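Local structure of Lmo0488 protein (Listeria monocytogenes serovar 1/2a, 5TED) at residues Gly14-Pro19 and Lys156-Ala161; Tyr103-Phe108 and Ser120-Ile125. The protein activates, as the LysR-type regulator QuiR, transcription of protocatechuate biosynthesis genes in response to shikimate, which its effector-binding domain, the part described here, binds. One frame throughout, in Å; residues are numbered along the deposited sequence.

Contact 1 (Gly14-Pro19 and Lys156-Ala161)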
ATOM      1  N   GLY A  14      -8.079  -1.044  -3.433  1.00 10.20           N
ATOM      2  CA  GLY A  14      -7.366  -1.549  -4.608  1.00  9.27           C
ATOM      3  C   GLY A  14      -7.511  -3.044  -4.807  1.00 15.20           C
ATOM      4  O   GLY A  14      -7.584  -3.524  -5.941  1.00 14.39           O
ATOM      5  N   ALA A  15      -7.564  -3.800  -3.712  1.00 13.64           N
ATOM      6  CA  ALA A  15      -7.508  -5.259  -3.819  1.00 15.42           C
ATOM      7  C   ALA A  15      -8.697  -5.813  -4.600  1.00 15.49           C
ATOM      8  O   ALA A  15      -8.533  -6.695  -5.450  1.00 17.50           O
ATOM      9  CB  ALA A  15      -7.447  -5.886  -2.425  1.00 17.03           C
ATOM     10  N   HIS A  16      -9.909  -5.324  -4.312  1.00 13.87           N
ATOM     11  CA  HIS A  16     -11.120  -5.935  -4.862  1.00 18.90           C
ATOM     12  C   HIS A  16     -12.185  -4.956  -5.336  1.00 13.50           C
ATOM     13  O   HIS A  16     -12.833  -5.205  -6.360  1.00 17.19           O
ATOM     14  CB  HIS A  16     -11.771  -6.853  -3.831  1.00 12.30           C
ATOM     15  CG  HIS A  16     -10.844  -7.900  -3.293  1.00 20.79           C
ATOM     16  ND1 HIS A  16     -10.485  -9.023  -4.008  1.00 28.93           N
ATOM     17  CD2 HIS A  16     -10.163  -7.966  -2.123  1.00 21.56           C
ATOM     18  CE1 HIS A  16      -9.631  -9.740  -3.298  1.00 29.06           C
ATOM     19  NE2 HIS A  16      -9.424  -9.126  -2.147  1.00 24.86           N
ATOM     20  N   THR A  17     -12.430  -3.882  -4.577  1.00 12.04           N
ATOM     21  CA  THR A  17     -13.590  -3.037  -4.872  1.00 15.12           C
ATOM     22  C   THR A  17     -13.414  -2.273  -6.177  1.00 14.53           C
ATOM     23  O   THR A  17     -14.290  -2.316  -7.048  1.00 13.39           O
ATOM     24  CB  THR A  17     -13.874  -2.091  -3.703  1.00 12.39           C
ATOM     25  OG1 THR A  17     -14.295  -2.873  -2.576  1.00 15.43           O
ATOM     26  CG2 THR A  17     -15.001  -1.112  -4.072  1.00 10.34           C
ATOM     27  N   VAL A  18     -12.303  -1.547  -6.334  1.00 12.09           N
ATOM     28  CA  VAL A  18     -12.067  -0.839  -7.596  1.00 12.53           C
ATOM     29  C   VAL A  18     -11.984  -1.802  -8.774  1.00  9.71           C
ATOM     30  O   VAL A  18     -12.656  -1.557  -9.789  1.00 14.02           O
ATOM     31  CB  VAL A  18     -10.832   0.070  -7.472  1.00 17.47           C
ATOM     32  CG1 VAL A  18     -10.334   0.481  -8.830  1.00 16.74           C
ATOM     33  CG2 VAL A  18     -11.206   1.302  -6.675  1.00  9.68           C
ATOM     34  N   PRO A  19     -11.232  -2.911  -8.704  1.00 13.61           N
ATOM     35  CA  PRO A  19     -11.251  -3.892  -9.807  1.00  9.88           C
ATOM     36  C   PRO A  19     -12.650  -4.360 -10.175  1.00 16.02           C
ATOM     37  O   PRO A  19     -12.977  -4.456 -11.366  1.00 14.63           O
ATOM     38  CB  PRO A  19     -10.421  -5.056  -9.237  1.00 15.58           C
ATOM     39  CG  PRO A  19      -9.463  -4.385  -8.266  1.00 14.21           C
ATOM     40  CD  PRO A  19     -10.283  -3.288  -7.637  1.00 11.43           C
ATOM     41  N   LYS A 156     -11.716  -5.191   8.315  1.00 13.34           N
ATOM     42  CA  LYS A 156     -11.563  -6.591   7.958  1.00 12.79           C
ATOM     43  C   LYS A 156     -11.334  -6.681   6.451  1.00 15.77           C
ATOM     44  O   LYS A 156     -12.187  -6.269   5.665  1.00 20.73           O
ATOM     45  CB  LYS A 156     -12.789  -7.386   8.390  1.00 14.75           C
ATOM     46  CG  LYS A 156     -12.583  -8.891   8.271  1.00 22.07           C
ATOM     47  CD  LYS A 156     -13.904  -9.650   8.343  1.00 34.83           C
ATOM     48  CE  LYS A 156     -13.739 -10.940   9.124  1.00 42.47           C
ATOM     49  NZ  LYS A 156     -14.925 -11.838   9.010  1.00 44.97           N
ATOM     50  N   ILE A 157     -10.147  -7.135   6.048  1.00 20.63           N
ATOM     51  CA  ILE A 157      -9.765  -7.227   4.647  1.00 18.19           C
ATOM     52  C   ILE A 157      -9.203  -8.617   4.396  1.00 22.81           C
ATOM     53  O   ILE A 157      -8.755  -9.311   5.315  1.00 15.33           O
ATOM     54  CB  ILE A 157      -8.751  -6.136   4.239  1.00 21.21           C
ATOM     55  CG1 ILE A 157      -7.493  -6.199   5.107  1.00 22.25           C
ATOM     56  CG2 ILE A 157      -9.387  -4.756   4.347  1.00 23.93           C
ATOM     57  CD1 ILE A 157      -6.430  -5.191   4.697  1.00 27.18           C
ATOM     58  N   SER A 158      -9.243  -9.023   3.119  1.00 24.11           N
ATOM     59  CA  SER A 158      -8.981 -10.417   2.768  1.00 23.13           C
ATOM     60  C   SER A 158      -7.565 -10.850   3.130  1.00 19.87           C
ATOM     61  O   SER A 158      -7.329 -12.042   3.358  1.00 23.34           O
ATOM     62  CB  SER A 158      -9.248 -10.648   1.270  1.00 23.48           C
ATOM     63  OG  SER A 158      -8.386  -9.860   0.471  1.00 33.35           O
ATOM     64  N   SER A 159      -6.610  -9.914   3.158  1.00 18.03           N
ATOM     65  CA  SER A 159      -5.216 -10.262   3.418  1.00 21.90           C
ATOM     66  C   SER A 159      -4.964 -10.718   4.857  1.00 16.21           C
ATOM     67  O   SER A 159      -3.956 -11.384   5.113  1.00 18.46           O
ATOM     68  CB  SER A 159      -4.327  -9.064   3.103  1.00 23.56           C
ATOM     69  OG  SER A 159      -4.672  -7.954   3.919  1.00 22.60           O
ATOM     70  N   LEU A 160      -5.841 -10.369   5.802  1.00 16.77           N
ATOM     71  CA  LEU A 160      -5.580 -10.701   7.202  1.00 15.13           C
ATOM     72  C   LEU A 160      -5.448 -12.211   7.397  1.00 16.30           C
ATOM     73  O   LEU A 160      -4.644 -12.669   8.217  1.00 17.75           O
ATOM     74  CB  LEU A 160      -6.698 -10.131   8.099  1.00 15.36           C
ATOM     75  CG  LEU A 160      -6.947  -8.613   8.018  1.00 16.54           C
ATOM     76  CD1 LEU A 160      -8.058  -8.109   8.977  1.00 16.15           C
ATOM     77  CD2 LEU A 160      -5.654  -7.803   8.207  1.00 16.87           C
ATOM     78  N   ALA A 161      -6.197 -12.999   6.626  1.00 21.27           N
ATOM     79  CA  ALA A 161      -6.164 -14.451   6.776  1.00 20.95           C
ATOM     80  C   ALA A 161      -4.802 -15.060   6.450  1.00 23.16           C
ATOM     81  O   ALA A 161      -4.573 -16.224   6.793  1.00 27.68           O
ATOM     82  CB  ALA A 161      -7.238 -15.087   5.895  1.00 21.69           C
TER

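Contact 2 (Tyr103-Phe108 and Ser120-Ile125). With SKM ((3R,4S,5R)-3,4,5-trihydroxycyclohex-1-ene-1-carboxylic acid), chain D.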
ATOM      1  N   TYR A 103      -3.262  -3.176  26.228  1.00 27.13           N
ATOM      2  CA  TYR A 103      -2.329  -3.581  25.183  1.00 27.74           C
ATOM      3  C   TYR A 103      -1.922  -2.429  24.274  1.00 24.03           C
ATOM      4  O   TYR A 103      -2.685  -1.487  24.048  1.00 25.88           O
ATOM      5  CB  TYR A 103      -2.927  -4.722  24.369  1.00 24.86           C
ATOM      6  CG  TYR A 103      -3.202  -5.897  25.256  1.00 29.27           C
ATOM      7  CD1 TYR A 103      -2.153  -6.601  25.830  1.00 24.62           C
ATOM      8  CD2 TYR A 103      -4.503  -6.279  25.567  1.00 23.30           C
ATOM      9  CE1 TYR A 103      -2.390  -7.671  26.665  1.00 31.38           C
ATOM     10  CE2 TYR A 103      -4.744  -7.348  26.393  1.00 29.58           C
ATOM     11  CZ  TYR A 103      -3.689  -8.032  26.949  1.00 31.99           C
ATOM     12  OH  TYR A 103      -3.931  -9.096  27.780  1.00 33.59           O
ATOM     13  N   SER A 104      -0.692  -2.517  23.763  1.00 26.32           N
ATOM     14  CA  SER A 104      -0.120  -1.467  22.922  1.00 26.85           C
ATOM     15  C   SER A 104      -0.584  -1.583  21.467  1.00 23.34           C
ATOM     16  O   SER A 104      -0.485  -2.653  20.850  1.00 18.85           O
ATOM     17  CB  SER A 104       1.408  -1.509  22.983  1.00 22.66           C
ATOM     18  OG  SER A 104       1.953  -0.507  22.144  1.00 26.20           O
ATOM     19  N   TYR A 105      -1.038  -0.461  20.902  1.00 19.42           N
ATOM     20  CA  TYR A 105      -1.592  -0.434  19.558  1.00 22.52           C
ATOM     21  C   TYR A 105      -0.562  -0.034  18.516  1.00 18.88           C
ATOM     22  O   TYR A 105       0.330   0.787  18.760  1.00 18.63           O
ATOM     23  CB  TYR A 105      -2.756   0.551  19.466  1.00 24.00           C
ATOM     24  CG  TYR A 105      -4.087  -0.070  19.770  1.00 19.47           C
ATOM     25  CD1 TYR A 105      -4.524  -0.195  21.087  1.00 20.40           C
ATOM     26  CD2 TYR A 105      -4.914  -0.521  18.747  1.00 16.21           C
ATOM     27  CE1 TYR A 105      -5.745  -0.769  21.384  1.00 21.16           C
ATOM     28  CE2 TYR A 105      -6.140  -1.082  19.026  1.00 19.70           C
ATOM     29  CZ  TYR A 105      -6.553  -1.193  20.346  1.00 17.77           C
ATOM     30  OH  TYR A 105      -7.752  -1.766  20.623  1.00 20.65           O
ATOM     31  N   ILE A 106      -0.725  -0.627  17.340  1.00 18.49           N
ATOM     32  CA  ILE A 106      -0.238  -0.085  16.080  1.00 16.48           C
ATOM     33  C   ILE A 106      -1.429   0.696  15.541  1.00 22.55           C
ATOM     34  O   ILE A 106      -2.419   0.110  15.092  1.00 20.73           O
ATOM     35  CB  ILE A 106       0.201  -1.189  15.119  1.00 16.16           C
ATOM     36  CG1 ILE A 106       1.381  -1.967  15.713  1.00 24.11           C
ATOM     37  CG2 ILE A 106       0.534  -0.601  13.743  1.00 15.89           C
ATOM     38  CD1 ILE A 106       1.353  -3.421  15.360  1.00 24.77           C
ATOM     39  N   PHE A 107      -1.359   2.019  15.644  1.00 18.94           N
ATOM     40  CA  PHE A 107      -2.479   2.919  15.410  1.00 16.68           C
ATOM     41  C   PHE A 107      -2.368   3.570  14.037  1.00 23.44           C
ATOM     42  O   PHE A 107      -1.268   3.744  13.506  1.00 20.48           O
ATOM     43  CB  PHE A 107      -2.504   4.006  16.493  1.00 20.19           C
ATOM     44  CG  PHE A 107      -3.869   4.267  17.088  1.00 22.27           C
ATOM     45  CD1 PHE A 107      -4.478   3.325  17.893  1.00 19.00           C
ATOM     46  CD2 PHE A 107      -4.519   5.478  16.872  1.00 22.60           C
ATOM     47  CE1 PHE A 107      -5.724   3.578  18.468  1.00 24.22           C
ATOM     48  CE2 PHE A 107      -5.760   5.731  17.426  1.00 21.92           C
ATOM     49  CZ  PHE A 107      -6.366   4.774  18.227  1.00 24.30           C
ATOM     50  N   PHE A 108      -3.517   3.916  13.454  1.00 21.37           N
ATOM     51  CA  PHE A 108      -3.501   4.679  12.210  1.00 21.95           C
ATOM     52  C   PHE A 108      -3.028   6.103  12.459  1.00 19.52           C
ATOM     53  O   PHE A 108      -3.402   6.730  13.454  1.00 19.68           O
ATOM     54  CB  PHE A 108      -4.892   4.712  11.576  1.00 16.98           C
ATOM     55  CG  PHE A 108      -5.245   3.451  10.830  1.00 18.95           C
ATOM     56  CD1 PHE A 108      -4.605   3.124   9.649  1.00 18.79           C
ATOM     57  CD2 PHE A 108      -6.196   2.572  11.340  1.00 17.84           C
ATOM     58  CE1 PHE A 108      -4.916   1.947   8.970  1.00 20.12           C
ATOM     59  CE2 PHE A 108      -6.503   1.402  10.671  1.00 18.45           C
ATOM     60  CZ  PHE A 108      -5.870   1.092   9.487  1.00 13.16           C
ATOM     61  N   SER A 120     -13.629   8.077  17.989  1.00 28.34           N
ATOM     62  CA  SER A 120     -14.916   8.195  18.663  1.00 27.08           C
ATOM     63  C   SER A 120     -15.283   6.906  19.389  1.00 26.43           C
ATOM     64  O   SER A 120     -15.868   6.958  20.477  1.00 27.43           O
ATOM     65  CB  SER A 120     -16.011   8.599  17.672  1.00 31.44           C
ATOM     66  OG  SER A 120     -16.436   7.505  16.884  1.00 40.09           O
ATOM     67  N   LEU A 121     -14.897   5.748  18.845  1.00 24.68           N
ATOM     68  CA  LEU A 121     -15.171   4.486  19.527  1.00 22.98           C
ATOM     69  C   LEU A 121     -14.448   4.417  20.870  1.00 28.54           C
ATOM     70  O   LEU A 121     -15.019   3.964  21.868  1.00 27.05           O
ATOM     71  CB  LEU A 121     -14.760   3.311  18.636  1.00 24.63           C
ATOM     72  CG  LEU A 121     -15.491   3.151  17.300  1.00 19.36           C
ATOM     73  CD1 LEU A 121     -15.021   1.890  16.557  1.00 20.10           C
ATOM     74  CD2 LEU A 121     -16.977   3.093  17.561  1.00 26.07           C
ATOM     75  N   PHE A 122     -13.185   4.847  20.911  1.00 25.31           N
ATOM     76  CA  PHE A 122     -12.447   4.838  22.172  1.00 26.70           C
ATOM     77  C   PHE A 122     -12.976   5.899  23.125  1.00 31.87           C
ATOM     78  O   PHE A 122     -13.042   5.675  24.340  1.00 33.77           O
ATOM     79  CB  PHE A 122     -10.945   5.059  21.931  1.00 20.27           C
ATOM     80  CG  PHE A 122     -10.222   3.853  21.394  1.00 24.56           C
ATOM     81  CD1 PHE A 122     -10.025   2.730  22.188  1.00 26.87           C
ATOM     82  CD2 PHE A 122      -9.697   3.859  20.104  1.00 25.78           C
ATOM     83  CE1 PHE A 122      -9.365   1.610  21.687  1.00 22.74           C
ATOM     84  CE2 PHE A 122      -9.015   2.751  19.598  1.00 23.12           C
ATOM     85  CZ  PHE A 122      -8.845   1.626  20.394  1.00 25.57           C
ATOM     86  N   ALA A 123     -13.335   7.071  22.599  1.00 30.16           N
ATOM     87  CA  ALA A 123     -13.908   8.103  23.458  1.00 34.08           C
ATOM     88  C   ALA A 123     -15.260   7.664  24.012  1.00 38.21           C
ATOM     89  O   ALA A 123     -15.591   7.958  25.167  1.00 39.50           O
ATOM     90  CB  ALA A 123     -14.023   9.417  22.692  1.00 29.78           C
ATOM     91  N   GLU A 124     -16.056   6.961  23.204  1.00 36.68           N
ATOM     92  CA  GLU A 124     -17.359   6.493  23.673  1.00 36.42           C
ATOM     93  C   GLU A 124     -17.222   5.615  24.909  1.00 37.19           C
ATOM     94  O   GLU A 124     -18.004   5.740  25.858  1.00 39.88           O
ATOM     95  CB  GLU A 124     -18.072   5.718  22.569  1.00 36.43           C
ATOM     96  CG  GLU A 124     -19.385   5.109  22.999  1.00 41.95           C
ATOM     97  CD  GLU A 124     -20.146   4.501  21.842  1.00 46.12           C
ATOM     98  OE1 GLU A 124     -19.767   4.759  20.676  1.00 42.59           O
ATOM     99  OE2 GLU A 124     -21.124   3.768  22.101  1.00 50.63           O
ATOM    100  N   ILE A 125     -16.242   4.714  24.911  1.00 34.91           N
ATOM    101  CA  ILE A 125     -16.031   3.801  26.029  1.00 38.31           C
ATOM    102  C   ILE A 125     -15.034   4.421  27.007  1.00 39.69           C
ATOM    103  O   ILE A 125     -14.536   3.748  27.917  1.00 39.61           O
ATOM    104  CB  ILE A 125     -15.578   2.414  25.530  1.00 37.25           C
ATOM    105  CG1 ILE A 125     -14.287   2.521  24.712  1.00 38.41           C
ATOM    106  CG2 ILE A 125     -16.674   1.775  24.685  1.00 37.27           C
ATOM    107  CD1 ILE A 125     -13.606   1.185  24.453  1.00 32.12           C
TER
HETATM  108  O12 SKM D 401      -6.074   2.381   4.191  1.00 15.27           O
HETATM  109  C8  SKM D 401      -5.887   2.917   5.498  1.00 15.96           C
HETATM  110  C6  SKM D 401      -5.413   4.205   5.452  1.00 13.02           C
HETATM  111  O7  SKM D 401      -5.237   4.742   6.763  1.00 16.36           O
HETATM  112  C5  SKM D 401      -6.425   5.255   4.676  1.00 12.35           C
HETATM  113  C4  SKM D 401      -7.806   5.185   5.168  1.00 17.90           C
HETATM  114  C1  SKM D 401      -8.810   6.320   4.912  1.00 17.30           C
HETATM  115  O2  SKM D 401      -8.371   7.467   4.612  1.00 19.67           O
HETATM  116  O3  SKM D 401     -10.056   6.106   5.023  1.00 18.72           O
HETATM  117  C10 SKM D 401      -8.291   3.861   5.929  1.00 13.27           C
HETATM  118  C9  SKM D 401      -7.353   2.858   6.331  1.00 16.11           C
HETATM  119  O11 SKM D 401      -7.920   1.626   6.118  1.00 14.29           O

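Contact 1 (Gly14-Pro19 and Lys156-Ala161)
His16 NE2 and Ser158 OG lie 2.9 Å apart in a hydrogen bond that spans the cleft between the two lobes of the periplasmic-binding-protein-like effector domain. Residues Gly14-Pro19 lead into helix 17-26 of one lobe, and Lys156-Ala161 form the turn that follows strand 152-155 of the other. The hydroxyl meets the imidazole at its edge, in the ring plane, and the bond bends moderately, at 154°; either group could be the donor. His16 sits at the N-cap position, and with CG anti to its carbonyl carbon (chi1 -55°) its ring reaches across to the facing turn. No other residue pair joins the two segments, and just 66 Å² is buried, at an exposed site, making this a single polar bridge rather than a packed interface. Leu160 packs on Val82 and Val142, tying the turn to its own lobe, while Ile157 touches Asp138 in that lobe and Thr12 across the cleft, both residues of the shikimate pocket. On the opposing segment, Ala15 and Pro19 pack on Tyr163 and Gly143 of the second subunit. The hydroxyl is the nearest part of Ser158 to the imidazole, its CB standing 3.7 Å from His16 NE2.

Contact 2 (Tyr103-Phe108 and Ser120-Ile125)
Phe122 meets two aromatic rings in different ways: its edge is directed at the face of Tyr105, whereas its ring is tilted against that of Phe107, with planes at 36°. The cluster joins strand 104-108 to helix 115-124 within the beta-alpha-beta unit completed by strand 130-135, in one lobe of the periplasmic-binding-protein-like effector domain. Tyr105 and Phe122 reach toward each other from strand and helix in a T-shaped pair, with ring planes at 87° and centroids 5.5 Å apart. The tip carbon of Phe122, CZ, touches Tyr105 CZ at 3.6 Å, and the phenol oxygen lies near the plane of the Phe122 ring, at its edge. The Tyr105 hydroxyl makes its hydrogen bond outside the cluster, with Thr100 OG1, so the polar end of Tyr105 is satisfied at the margin of an otherwise apolar group. With CG anti to the carbonyl carbon (chi1 -76°), the phenyl group of Phe122 is carried from the helix to the aromatic side chains of the strand; the side chains of Phe107 and Phe122 together span the 12.2 Å between the CA atoms of the two residues. Ile106, between Tyr105 and Phe107 in the strand, packs instead on Leu144 and Val145 of helix 138-146. Phe108, at the end of the strand, touches Asp138 and Met141 of that same helix and lines the shikimate pocket; its CD1 comes within 3.4 Å of shikimate O7. Phe122 CE2 lies at the edge of the Phe107 ring, near its plane, 3.6 Å from Phe107 CE1.

How the contacts relate
Contact 1 links the two lobes at an exposed site, while contact 2 is buried inside one of them, the lobe that also carries residues 156-161. Their centres are 23 Å apart and their nearest atoms about 8 Å, without touching. Both segments of contact 2 fall in the sequence between Pro19 and Lys156. Shikimate occupies the cleft between the lobes. The side chain of His16 in contact 1 is about 13 Å from the bound shikimate, whereas Phe108 of contact 2 touches the ligand directly. Asp138, hydrogen-bonded to shikimate through OD1, is a neighbour common to both contacts, by way of Ile157 and Phe108.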